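Local coordinates for aldehyde dehydrogenase (Burkholderia vietnamiensis, PDB 5KF0), which probably oxidises an aldehyde substrate to the corresponding carboxylic acid, using a nicotinamide dinucleotide cofactor, and is seen here with NADPH bound, at residues F369-E375 with P391-L395. Numbering follows the deposited sequence. Where two conformers were deposited one is given.
Sequences FEATLLE and PVAIL
V392 sits between two side chains of the neighbouring strand, giving one methyl to each. CG2 of V392 meets the F369 ring obliquely, 3.6 Å from its CE1, while CG1 of V392 lies 3.6 Å from CD1 of L374. CG of F369 lies anti to the backbone N (chi1 -156°), which carries the ring out to V392; CB of F369, placed by the backbone, lies 3.6 Å from CG of P391. L344 of helix 338-353 touches both F369 and V392, and L383 of helix 382-385 packs on V392 and L374. Across the sheet, CD1 of L373 approaches CB of A393 at 4.1 Å, on the face covered by helix 306-319.

Between these two faces run four parallel-strand hydrogen bonds. T372 N donates to P391 O (2.9 Å), the most bent of them at 138°, and T372 O accepts A393 N; L374 N then donates to A393 O, and L374 O receives L395 N at 2.8 Å. Where the strand resumes after its break, T372 OG1 lies in plane at the edge of the F369 ring and donates to E370 O (2.7 Å) from above the carbonyl plane. At the far end, E375 OE1 turns to R310 in a salt bridge and to Y306 in a hydrogen bond. This beta-alpha-beta unit, built through helix 382-385, thus joins its parallel strands by main-chain bonds and apolar packing, while the charge of E375 is probably balanced by R310 of helix 306-319.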
ATOM      1  N   PHE A 369       3.998 -37.229 -30.308  1.00 14.82           N
ATOM      2  CA  PHE A 369       2.542 -37.182 -30.224  1.00 18.19           C
ATOM      3  C   PHE A 369       2.078 -35.958 -31.008  1.00 16.49           C
ATOM      4  O   PHE A 369       2.409 -34.829 -30.636  1.00 15.07           O
ATOM      5  CB  PHE A 369       2.137 -37.092 -28.747  1.00 14.57           C
ATOM      6  CG  PHE A 369       0.750 -37.583 -28.422  1.00 16.82           C
ATOM      7  CD1 PHE A 369      -0.364 -37.099 -29.091  1.00 18.80           C
ATOM      8  CD2 PHE A 369       0.565 -38.501 -27.387  1.00 15.87           C
ATOM      9  CE1 PHE A 369      -1.645 -37.541 -28.757  1.00 16.38           C
ATOM     10  CE2 PHE A 369      -0.714 -38.944 -27.041  1.00 17.34           C
ATOM     11  CZ  PHE A 369      -1.820 -38.463 -27.736  1.00 15.58           C
ATOM     12  N   GLU A 370       1.339 -36.163 -32.100  1.00 16.43           N
ATOM     13  CA  GLU A 370       1.003 -34.972 -32.858  0.55 18.51           C
ATOM     14  C   GLU A 370      -0.072 -34.148 -32.141  1.00 17.78           C
ATOM     15  O   GLU A 370      -0.766 -34.598 -31.229  1.00 17.07           O
ATOM     16  CB  GLU A 370       0.583 -35.327 -34.287  0.55 21.32           C
ATOM     17  CG  GLU A 370      -0.739 -36.025 -34.442  0.55 19.91           C
ATOM     18  CD  GLU A 370      -1.027 -36.371 -35.900  0.55 20.59           C
ATOM     19  OE1 GLU A 370      -0.432 -35.738 -36.805  0.55 21.57           O
ATOM     20  OE2 GLU A 370      -1.842 -37.281 -36.141  0.55 18.19           O
ATOM     21  N   ALA A 371      -0.138 -32.876 -32.534  1.00 16.37           N
ATOM     22  CA  ALA A 371      -1.182 -32.013 -32.004  1.00 14.94           C
ATOM     23  C   ALA A 371      -2.536 -32.625 -32.344  1.00 15.69           C
ATOM     24  O   ALA A 371      -2.816 -32.928 -33.508  1.00 18.43           O
ATOM     25  CB  ALA A 371      -1.063 -30.602 -32.585  1.00 15.35           C
ATOM     26  N   THR A 372      -3.369 -32.818 -31.323  1.00 15.78           N
ATOM     27  CA  THR A 372      -4.571 -33.633 -31.431  1.00 15.73           C
ATOM     28  C   THR A 372      -5.753 -32.915 -30.797  1.00 14.58           C
ATOM     29  O   THR A 372      -5.620 -32.305 -29.732  1.00 15.37           O
ATOM     30  CB  THR A 372      -4.325 -35.000 -30.763  1.00 17.41           C
ATOM     31  OG1 THR A 372      -3.263 -35.680 -31.455  1.00 17.69           O
ATOM     32  CG2 THR A 372      -5.562 -35.881 -30.793  1.00 17.12           C
ATOM     33  N   LEU A 373      -6.909 -32.982 -31.465  1.00 13.88           N
ATOM     34  CA  LEU A 373      -8.148 -32.356 -31.014  1.00 16.23           C
ATOM     35  C   LEU A 373      -9.257 -33.399 -31.043  1.00 16.32           C
ATOM     36  O   LEU A 373      -9.390 -34.136 -32.028  1.00 15.71           O
ATOM     37  CB  LEU A 373      -8.512 -31.162 -31.916  1.00 15.39           C
ATOM     38  CG  LEU A 373      -9.696 -30.277 -31.512  1.00 14.64           C
ATOM     39  CD1 LEU A 373      -9.399 -29.525 -30.214  1.00 15.70           C
ATOM     40  CD2 LEU A 373      -9.997 -29.296 -32.623  1.00 16.22           C
ATOM     41  N   LEU A 374     -10.042 -33.476 -29.968  1.00 15.17           N
ATOM     42  CA  LEU A 374     -11.172 -34.397 -29.896  1.00 16.46           C
ATOM     43  C   LEU A 374     -12.446 -33.650 -29.538  1.00 15.75           C
ATOM     44  O   LEU A 374     -12.401 -32.609 -28.881  1.00 17.12           O
ATOM     45  CB  LEU A 374     -10.967 -35.501 -28.841  1.00 16.79           C
ATOM     46  CG  LEU A 374      -9.911 -36.581 -29.077  1.00 19.67           C
ATOM     47  CD1 LEU A 374      -8.532 -36.085 -28.650  1.00 24.59           C
ATOM     48  CD2 LEU A 374     -10.299 -37.839 -28.318  1.00 19.37           C
ATOM     49  N   GLU A 375     -13.579 -34.207 -29.972  1.00 16.39           N
ATOM     50  CA  GLU A 375     -14.856 -33.757 -29.438  0.64 17.63           C
ATOM     51  C   GLU A 375     -15.621 -34.955 -28.876  1.00 17.02           C
ATOM     52  O   GLU A 375     -15.173 -36.103 -28.930  1.00 17.63           O
ATOM     53  CB  GLU A 375     -15.662 -32.984 -30.493  0.64 19.36           C
ATOM     54  CG  GLU A 375     -15.977 -33.746 -31.772  0.64 21.57           C
ATOM     55  CD  GLU A 375     -16.687 -32.876 -32.809  0.64 22.89           C
ATOM     56  OE1 GLU A 375     -16.976 -31.694 -32.523  0.64 25.93           O
ATOM     57  OE2 GLU A 375     -16.965 -33.381 -33.915  0.64 26.48           O
ATOM     58  N   PRO A 391      -0.029 -32.986 -26.006  1.00 13.92           N
ATOM     59  CA  PRO A 391      -0.590 -32.154 -27.084  1.00 13.13           C
ATOM     60  C   PRO A 391      -1.991 -32.594 -27.501  1.00 15.47           C
ATOM     61  O   PRO A 391      -2.258 -32.869 -28.670  1.00 14.72           O
ATOM     62  CB  PRO A 391       0.444 -32.338 -28.203  1.00 12.63           C
ATOM     63  CG  PRO A 391       0.956 -33.728 -27.997  1.00 14.09           C
ATOM     64  CD  PRO A 391       1.001 -33.921 -26.496  1.00 15.02           C
ATOM     65  N   VAL A 392      -2.901 -32.632 -26.528  1.00 13.22           N
ATOM     66  CA  VAL A 392      -4.289 -33.016 -26.745  1.00 15.53           C
ATOM     67  C   VAL A 392      -5.183 -31.956 -26.125  1.00 14.45           C
ATOM     68  O   VAL A 392      -4.928 -31.500 -25.005  1.00 15.96           O
ATOM     69  CB  VAL A 392      -4.603 -34.391 -26.121  1.00 15.20           C
ATOM     70  CG1 VAL A 392      -6.085 -34.739 -26.302  1.00 19.22           C
ATOM     71  CG2 VAL A 392      -3.705 -35.460 -26.715  1.00 13.79           C
ATOM     72  N   ALA A 393      -6.238 -31.579 -26.839  1.00 14.51           N
ATOM     73  CA  ALA A 393      -7.260 -30.704 -26.299  1.00 14.76           C
ATOM     74  C   ALA A 393      -8.625 -31.252 -26.677  1.00 16.27           C
ATOM     75  O   ALA A 393      -8.782 -31.962 -27.675  1.00 15.69           O
ATOM     76  CB  ALA A 393      -7.105 -29.259 -26.805  1.00 15.16           C
ATOM     77  N   ILE A 394      -9.611 -30.893 -25.858  1.00 14.31           N
ATOM     78  CA  ILE A 394     -10.978 -31.350 -26.052  0.54 13.91           C
ATOM     79  C   ILE A 394     -11.857 -30.138 -26.321  1.00 15.31           C
ATOM     80  O   ILE A 394     -11.719 -29.081 -25.691  1.00 15.17           O
ATOM     81  CB  ILE A 394     -11.501 -32.184 -24.859  0.54 17.73           C
ATOM     82  CG1 ILE A 394     -11.762 -31.320 -23.623  0.54 16.28           C
ATOM     83  CG2 ILE A 394     -10.533 -33.317 -24.537  0.54 19.08           C
ATOM     84  CD1 ILE A 394     -13.217 -30.928 -23.449  0.54 18.52           C
ATOM     85  N   LEU A 395     -12.755 -30.299 -27.289  1.00 14.55           N
ATOM     86  CA  LEU A 395     -13.644 -29.237 -27.740  1.00 15.53           C
ATOM     87  C   LEU A 395     -15.065 -29.596 -27.329  1.00 13.99           C
ATOM     88  O   LEU A 395     -15.519 -30.719 -27.577  1.00 15.84           O
ATOM     89  CB  LEU A 395     -13.547 -29.069 -29.261  1.00 15.18           C
ATOM     90  CG  LEU A 395     -14.492 -28.063 -29.911  1.00 15.89           C
ATOM     91  CD1 LEU A 395     -14.134 -26.668 -29.468  1.00 20.06           C
ATOM     92  CD2 LEU A 395     -14.433 -28.182 -31.431  1.00 17.39           C
TER